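Local coordinates for transketolase (Campylobacter jejuni, PDB 3M7I), which belongs to the transketolase family of thiamine diphosphate-dependent enzymes and holds thiamine diphosphate, a magnesium ion and 5-O-phosphono-beta-D-ribofuranose, at residues Thr443-Gly448 with Ala497-Arg502; Cys151-Gly156 with Leu180-Asn185. All coordinates share one frame; numbering follows the deposited sequence.

Interaction 1 (Thr443-Gly448 with Ala497-Arg502); sequences THDSIG and AFVLSR. With RP5 (5-O-phosphono-beta-D-ribofuranose), chain E.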
loop_
_atom_site.group_PDB
_atom_site.type_symbol
_atom_site.label_atom_id
_atom_site.label_comp_id
_atom_site.label_asym_id
_atom_site.label_seq_id
_atom_site.Cartn_x
_atom_site.Cartn_y
_atom_site.Cartn_z
ATOM N N THR A 443 4.511 14.892 4.773
ATOM C CA THR A 443 4.865 15.555 6.042
ATOM C C THR A 443 5.056 14.591 7.180
ATOM O O THR A 443 4.827 13.393 7.073
ATOM C CB THR A 443 3.878 16.720 6.370
ATOM O OG1 THR A 443 2.635 16.209 6.896
ATOM C CG2 THR A 443 3.710 17.651 5.095
ATOM N N HIS A 444 5.461 15.101 8.346
ATOM C CA HIS A 444 5.517 14.250 9.538
ATOM C C HIS A 444 6.528 13.113 9.325
ATOM O O HIS A 444 6.272 11.942 9.532
ATOM C CB HIS A 444 4.110 13.781 9.922
ATOM C CG HIS A 444 3.231 14.894 10.396
ATOM N ND1 HIS A 444 2.911 15.998 9.607
ATOM C CD2 HIS A 444 2.534 15.032 11.550
ATOM C CE1 HIS A 444 2.121 16.799 10.308
ATOM N NE2 HIS A 444 1.860 16.228 11.477
ATOM N N ASP A 445 7.721 13.523 8.993
ATOM C CA ASP A 445 8.670 12.598 8.386
ATOM C C ASP A 445 9.412 11.651 9.336
ATOM O O ASP A 445 10.181 10.805 8.852
ATOM C CB ASP A 445 9.714 13.330 7.594
ATOM C CG ASP A 445 10.682 14.141 8.439
ATOM O OD1 ASP A 445 10.288 14.779 9.448
ATOM O OD2 ASP A 445 11.894 14.189 8.062
ATOM N N SER A 446 9.291 11.820 10.652
ATOM C CA SER A 446 10.128 11.027 11.546
ATOM C C SER A 446 9.563 10.904 12.964
ATOM O O SER A 446 8.439 11.328 13.232
ATOM C CB SER A 446 11.494 11.688 11.627
ATOM O OG SER A 446 11.452 12.743 12.539
ATOM N N ILE A 447 10.323 10.199 13.830
ATOM C CA ILE A 447 10.028 10.179 15.282
ATOM C C ILE A 447 9.774 11.590 15.851
ATOM O O ILE A 447 9.121 11.713 16.896
ATOM C CB ILE A 447 11.127 9.447 16.077
ATOM C CG1 ILE A 447 12.522 10.024 15.778
ATOM C CG2 ILE A 447 11.065 7.944 15.820
ATOM C CD1 ILE A 447 13.545 9.607 16.822
ATOM N N GLY A 448 10.225 12.638 15.172
ATOM C CA GLY A 448 9.915 14.038 15.568
ATOM C C GLY A 448 8.434 14.321 15.665
ATOM O O GLY A 448 7.983 15.296 16.304
ATOM N N ALA A 497 9.264 13.218 -4.495
ATOM C CA ALA A 497 8.580 13.366 -3.242
ATOM C C ALA A 497 9.309 14.377 -2.404
ATOM O O ALA A 497 10.560 14.506 -2.501
ATOM C CB ALA A 497 8.563 12.047 -2.486
ATOM N N PHE A 498 8.533 15.007 -1.558
ATOM C CA PHE A 498 9.040 15.954 -0.607
ATOM C C PHE A 498 8.766 15.424 0.804
ATOM O O PHE A 498 7.607 15.206 1.200
ATOM C CB PHE A 498 8.451 17.356 -0.819
ATOM C CG PHE A 498 8.767 17.930 -2.142
ATOM C CD1 PHE A 498 9.846 18.779 -2.300
ATOM C CD2 PHE A 498 8.063 17.526 -3.288
ATOM C CE1 PHE A 498 10.165 19.316 -3.546
ATOM C CE2 PHE A 498 8.361 18.066 -4.517
ATOM C CZ PHE A 498 9.460 18.925 -4.663
ATOM N N VAL A 499 9.822 15.238 1.575
ATOM C CA VAL A 499 9.735 14.594 2.868
ATOM C C VAL A 499 10.004 15.694 3.868
ATOM O O VAL A 499 11.109 16.212 3.940
ATOM C CB VAL A 499 10.751 13.446 3.001
ATOM C CG1 VAL A 499 10.769 12.868 4.424
ATOM C CG2 VAL A 499 10.458 12.345 1.927
ATOM N N LEU A 500 8.989 16.020 4.626
ATOM C CA LEU A 500 8.892 17.288 5.373
ATOM C C LEU A 500 8.595 17.082 6.878
ATOM O O LEU A 500 7.961 16.149 7.267
ATOM C CB LEU A 500 7.775 18.152 4.712
ATOM C CG LEU A 500 7.947 18.298 3.214
ATOM C CD1 LEU A 500 6.598 18.804 2.543
ATOM C CD2 LEU A 500 9.133 19.188 2.969
ATOM N N SER A 501 9.098 17.981 7.733
ATOM C CA SER A 501 8.957 17.841 9.148
ATOM C C SER A 501 7.672 18.424 9.726
ATOM O O SER A 501 7.179 19.439 9.200
ATOM C CB SER A 501 10.070 18.573 9.903
ATOM O OG SER A 501 9.998 19.989 9.705
ATOM N N ARG A 502 7.205 17.835 10.806
ATOM C CA ARG A 502 6.138 18.460 11.632
ATOM C C ARG A 502 6.741 19.589 12.432
ATOM O O ARG A 502 6.163 20.670 12.527
ATOM C CB ARG A 502 5.542 17.436 12.561
ATOM C CG ARG A 502 4.429 17.969 13.475
ATOM C CD ARG A 502 3.977 16.927 14.471
ATOM N NE ARG A 502 2.729 17.303 15.125
ATOM C CZ ARG A 502 2.579 17.598 16.399
ATOM N NH1 ARG A 502 1.351 17.958 16.839
ATOM N NH2 ARG A 502 3.593 17.515 17.254
HETATM C C1 RP5 E . -3.500 12.851 13.810
HETATM O O4 RP5 E . -2.616 13.745 13.200
HETATM C C2 RP5 E . -4.677 13.685 14.283
HETATM O O2 RP5 E . -5.744 13.419 13.406
HETATM C C3 RP5 E . -4.168 15.116 14.358
HETATM O O3 RP5 E . -5.066 16.102 13.891
HETATM C C4 RP5 E . -2.981 15.077 13.438
HETATM C C5 RP5 E . -1.814 15.749 14.092
HETATM O O5 RP5 E . -2.043 17.147 13.987
HETATM P "P'" RP5 E . -0.728 17.971 13.776
HETATM O O1X RP5 E . -0.764 18.894 12.594
HETATM O O2X RP5 E . 0.425 16.817 13.714
HETATM O O3X RP5 E . -0.444 19.003 14.989
HETATM O O1 RP5 E . -2.888 12.278 14.949
HETATM O O HOH W 1 8.505 15.399 11.569
HETATM O O HOH W 2 6.450 17.284 17.179
#
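H444 and R502, one from each segment, share a single phosphate oxygen of RP5. H444 NE2 donates to RP5 O2X at 2.7 Å, and R502 NE donates to the same oxygen over an equal distance. The histidine bond is fairly straight, at 161°. R502 NH1 reaches a second phosphate oxygen, RP5 O3X, at 2.8 Å, so the guanidinium takes the phosphate at its edge with two nitrogens. The arginine chain is extended from CG to NE and passes over one face of the H444 ring. R502 CB lies 3.9 Å from the ring centroid, almost on the normal, a CH-pi contact. The other ring nitrogen, ND1, donates to T443 OG1, which lies 26° out of the ring plane and also bonds N372. The bonds at ND1 and NE2 together restrain the ring.

Each segment takes in the C-terminal end of its strand, 439-443 or 496-499, and the loop after it. These strands are neighbours in the parallel sheet of the pyrimidine binding domain. R344, S371 and D452 also bond RP5, as does H259 of the second subunit.

Further in, L500 O accepts a weak hydrogen bond from D445 N. D445 CB lies 3.4 Å from V499 CG1. With CG between the backbone N and the carbonyl carbon (chi1 69°), the D445 carboxylate swings so that OD1 comes 3.4 Å from S501 CA. OD1 takes a bond from water 1, which in turn accepts from R502 N, while OD2 forms a salt bridge with R475. Apolar packing comes from T443 CG2 against L500 CD1, at 4.0 Å. A second water accepts from R502 NH2 and lies 2.7 Å from G448 O.

Interaction 2 (Cys151-Gly156 with Leu180-Asn185); sequences CLCGDG and LIYDSN. With MG (magnesium ion), chain D; TPP (thiamine diphosphate), chain B.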
loop_
_atom_site.group_PDB
_atom_site.type_symbol
_atom_site.label_atom_id
_atom_site.label_comp_id
_atom_site.label_asym_id
_atom_site.label_seq_id
_atom_site.Cartn_x
_atom_site.Cartn_y
_atom_site.Cartn_z
ATOM N N CYS A 151 -13.613 2.918 -19.427
ATOM C CA CYS A 151 -12.757 1.985 -18.724
ATOM C C CYS A 151 -13.293 0.570 -18.813
ATOM O O CYS A 151 -14.424 0.301 -18.479
ATOM C CB CYS A 151 -12.546 2.446 -17.255
ATOM S SG CYS A 151 -11.453 1.418 -16.289
ATOM N N LEU A 152 -12.455 -0.360 -19.245
ATOM C CA LEU A 152 -12.765 -1.776 -19.203
ATOM C C LEU A 152 -12.128 -2.376 -17.947
ATOM O O LEU A 152 -10.873 -2.189 -17.729
ATOM C CB LEU A 152 -12.193 -2.450 -20.443
ATOM C CG LEU A 152 -12.724 -2.055 -21.808
ATOM C CD1 LEU A 152 -11.996 -2.921 -22.790
ATOM C CD2 LEU A 152 -14.243 -2.318 -21.966
ATOM N N CYS A 153 -12.912 -3.033 -17.097
ATOM C CA CYS A 153 -12.353 -3.665 -15.885
ATOM C C CYS A 153 -12.876 -5.086 -15.720
ATOM O O CYS A 153 -13.758 -5.528 -16.448
ATOM C CB CYS A 153 -12.566 -2.799 -14.644
ATOM S SG CYS A 153 -14.310 -2.788 -14.136
ATOM N N GLY A 154 -12.286 -5.833 -14.802
ATOM C CA GLY A 154 -12.684 -7.199 -14.547
ATOM C C GLY A 154 -13.025 -7.409 -13.084
ATOM O O GLY A 154 -13.011 -6.453 -12.318
ATOM N N ASP A 155 -13.259 -8.648 -12.710
ATOM C CA ASP A 155 -13.550 -9.010 -11.327
ATOM C C ASP A 155 -12.460 -8.529 -10.384
ATOM O O ASP A 155 -12.710 -8.073 -9.258
ATOM C CB ASP A 155 -13.708 -10.514 -11.197
ATOM C CG ASP A 155 -14.879 -11.031 -12.045
ATOM O OD1 ASP A 155 -16.010 -10.581 -11.769
ATOM O OD2 ASP A 155 -14.679 -11.799 -12.971
ATOM N N GLY A 156 -11.237 -8.661 -10.860
ATOM C CA GLY A 156 -10.127 -8.375 -9.981
ATOM C C GLY A 156 -10.084 -6.919 -9.634
ATOM O O GLY A 156 -9.721 -6.534 -8.491
ATOM N N LEU A 180 -17.912 3.087 -17.145
ATOM C CA LEU A 180 -17.192 1.903 -16.640
ATOM C C LEU A 180 -17.823 0.629 -17.119
ATOM O O LEU A 180 -19.023 0.391 -16.823
ATOM C CB LEU A 180 -17.085 1.900 -15.088
ATOM C CG LEU A 180 -16.269 0.757 -14.467
ATOM C CD1 LEU A 180 -14.707 0.811 -14.828
ATOM C CD2 LEU A 180 -16.395 0.779 -12.861
ATOM N N ILE A 181 -17.052 -0.148 -17.887
ATOM C CA ILE A 181 -17.534 -1.421 -18.455
ATOM C C ILE A 181 -16.910 -2.621 -17.733
ATOM O O ILE A 181 -15.661 -2.974 -17.856
ATOM C CB ILE A 181 -17.312 -1.548 -20.024
ATOM C CG1 ILE A 181 -17.794 -0.294 -20.749
ATOM C CG2 ILE A 181 -17.933 -2.930 -20.560
ATOM C CD1 ILE A 181 -17.310 -0.197 -22.216
ATOM N N TYR A 182 -17.747 -3.284 -16.954
ATOM C CA TYR A 182 -17.339 -4.438 -16.130
ATOM C C TYR A 182 -17.528 -5.739 -16.861
ATOM O O TYR A 182 -18.658 -6.182 -17.095
ATOM C CB TYR A 182 -18.042 -4.419 -14.760
ATOM C CG TYR A 182 -17.993 -5.637 -13.838
ATOM C CD1 TYR A 182 -16.866 -6.444 -13.735
ATOM C CD2 TYR A 182 -19.085 -5.935 -12.986
ATOM C CE1 TYR A 182 -16.824 -7.521 -12.893
ATOM C CE2 TYR A 182 -19.055 -6.981 -12.147
ATOM C CZ TYR A 182 -17.901 -7.759 -12.039
ATOM O OH TYR A 182 -17.850 -8.832 -11.168
ATOM N N ASP A 183 -16.396 -6.380 -17.142
ATOM C CA ASP A 183 -16.353 -7.707 -17.710
ATOM C C ASP A 183 -16.698 -8.771 -16.662
ATOM O O ASP A 183 -15.822 -9.334 -16.010
ATOM C CB ASP A 183 -14.930 -7.971 -18.267
ATOM C CG ASP A 183 -14.856 -9.199 -19.104
ATOM O OD1 ASP A 183 -15.932 -9.632 -19.557
ATOM O OD2 ASP A 183 -13.727 -9.715 -19.336
ATOM N N SER A 184 -17.987 -9.052 -16.506
ATOM C CA SER A 184 -18.444 -9.978 -15.504
ATOM C C SER A 184 -18.496 -11.413 -16.087
ATOM O O SER A 184 -19.517 -11.839 -16.650
ATOM C CB SER A 184 -19.834 -9.546 -14.963
ATOM O OG SER A 184 -20.201 -10.378 -13.883
ATOM N N ASN A 185 -17.389 -12.138 -16.013
ATOM C CA ASN A 185 -17.270 -13.505 -16.559
ATOM C C ASN A 185 -17.256 -14.642 -15.506
ATOM O O ASN A 185 -17.119 -15.829 -15.817
ATOM C CB ASN A 185 -16.089 -13.554 -17.527
ATOM C CG ASN A 185 -14.753 -13.333 -16.856
ATOM O OD1 ASN A 185 -14.633 -13.332 -15.603
ATOM N ND2 ASN A 185 -13.724 -13.100 -17.694
HETATM MG MG MG D . -13.084 -12.404 -14.361
HETATM N "N1'" TPP B . -3.050 -8.218 -7.579
HETATM C "C2'" TPP B . -2.993 -7.057 -8.213
HETATM C CM2 TPP B . -3.117 -5.744 -7.473
HETATM N "N3'" TPP B . -2.733 -7.045 -9.516
HETATM C "C4'" TPP B . -2.535 -8.150 -10.230
HETATM N "N4'" TPP B . -2.285 -8.011 -11.530
HETATM C "C5'" TPP B . -2.665 -9.452 -9.574
HETATM C "C6'" TPP B . -2.910 -9.382 -8.230
HETATM C "C7'" TPP B . -2.467 -10.772 -10.272
HETATM N N3 TPP B . -3.518 -10.989 -11.239
HETATM C C2 TPP B . -3.437 -10.813 -12.556
HETATM S S1 TPP B . -4.962 -11.037 -13.402
HETATM C C5 TPP B . -5.654 -11.520 -11.877
HETATM C C4 TPP B . -4.737 -11.378 -10.824
HETATM C CM4 TPP B . -5.168 -11.710 -9.418
HETATM C C6 TPP B . -7.064 -11.967 -11.663
HETATM C C7 TPP B . -7.843 -11.800 -12.898
HETATM O O7 TPP B . -9.175 -11.805 -12.491
HETATM P PA TPP B . -10.141 -11.067 -13.460
HETATM O O1A TPP B . -10.036 -9.589 -13.349
HETATM O O2A TPP B . -11.469 -11.651 -13.097
HETATM O O3A TPP B . -9.578 -11.402 -14.930
HETATM P PB TPP B . -10.122 -12.558 -15.912
HETATM O O1B TPP B . -9.200 -12.455 -17.077
HETATM O O2B TPP B . -11.629 -12.333 -16.065
HETATM O O3B TPP B . -9.822 -13.859 -15.222
HETATM O O HOH W 3 -13.403 -10.508 -15.239
HETATM O O HOH W 4 -18.179 -11.915 -12.657
#
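Strands 151-153 and 180-184 run parallel, and C151, L152 and C153 pair with L180, I181 and Y182. Helices join the two strands in a beta-alpha-beta crossover of the thiamine diphosphate binding domain. Past their C-terminal ends, G154-D155-G156 and N185 form the GDG...N cofactor-binding motif.

Backbone bonds come first. I181 N donates to C151 O at 2.7 Å, C153 N to I181 O, and D183 N to C153 O.

Apolar contacts lie on both faces of the sheet. L180 CD1 packs against C151 SG at 3.6 Å and also touches C153 SG. On the other face L152 CD2 rests on I181 CB, the two side chains side by side.

The polar contacts centre on D155. Y182 CG is anti to the backbone N (chi1 168°), which helps carry the hydroxyl to D155. Y182 OH donates to D155 OD1 at 2.6 Å, nearly along its C-O axis, with carboxylate and ring planes 86° apart. Water 4 donates to the same oxygen.

Metal binding uses the other oxygen. D155 OD2 and N185 OD1 each lie 2.2 Å from the magnesium ion. Two diphosphate oxygens, water 3 and I187 O complete the six ligands. Water 3 also donates to D183 O and accepts from D155 N.

Both segments bond the diphosphate directly: G156 N donates to TPP O1A at 2.9 Å, and N185 ND2 to TPP O2B at 2.8 Å.

How the interactions relate
From the N terminus, interaction 2 comes first. It closes a largely helical loop of 23 residues within the thiamine diphosphate binding domain, pairing the neighbouring strands 149-153 and 178-184. The chain then runs on to the pyrimidine binding domain. There interaction 1 closes a loop of 48 residues, joining the chain where it leaves the neighbouring strands 439-443 and 496-499. The two loops lie in series and neither nest nor cross. The centres of interactions 1 and 2 are 39 Å apart, on opposite sides of the chain's centre. Their nearest atoms are about 27 Å apart. H259 of the second subunit reaches the RP5 of interaction 1, so that site lies between subunits.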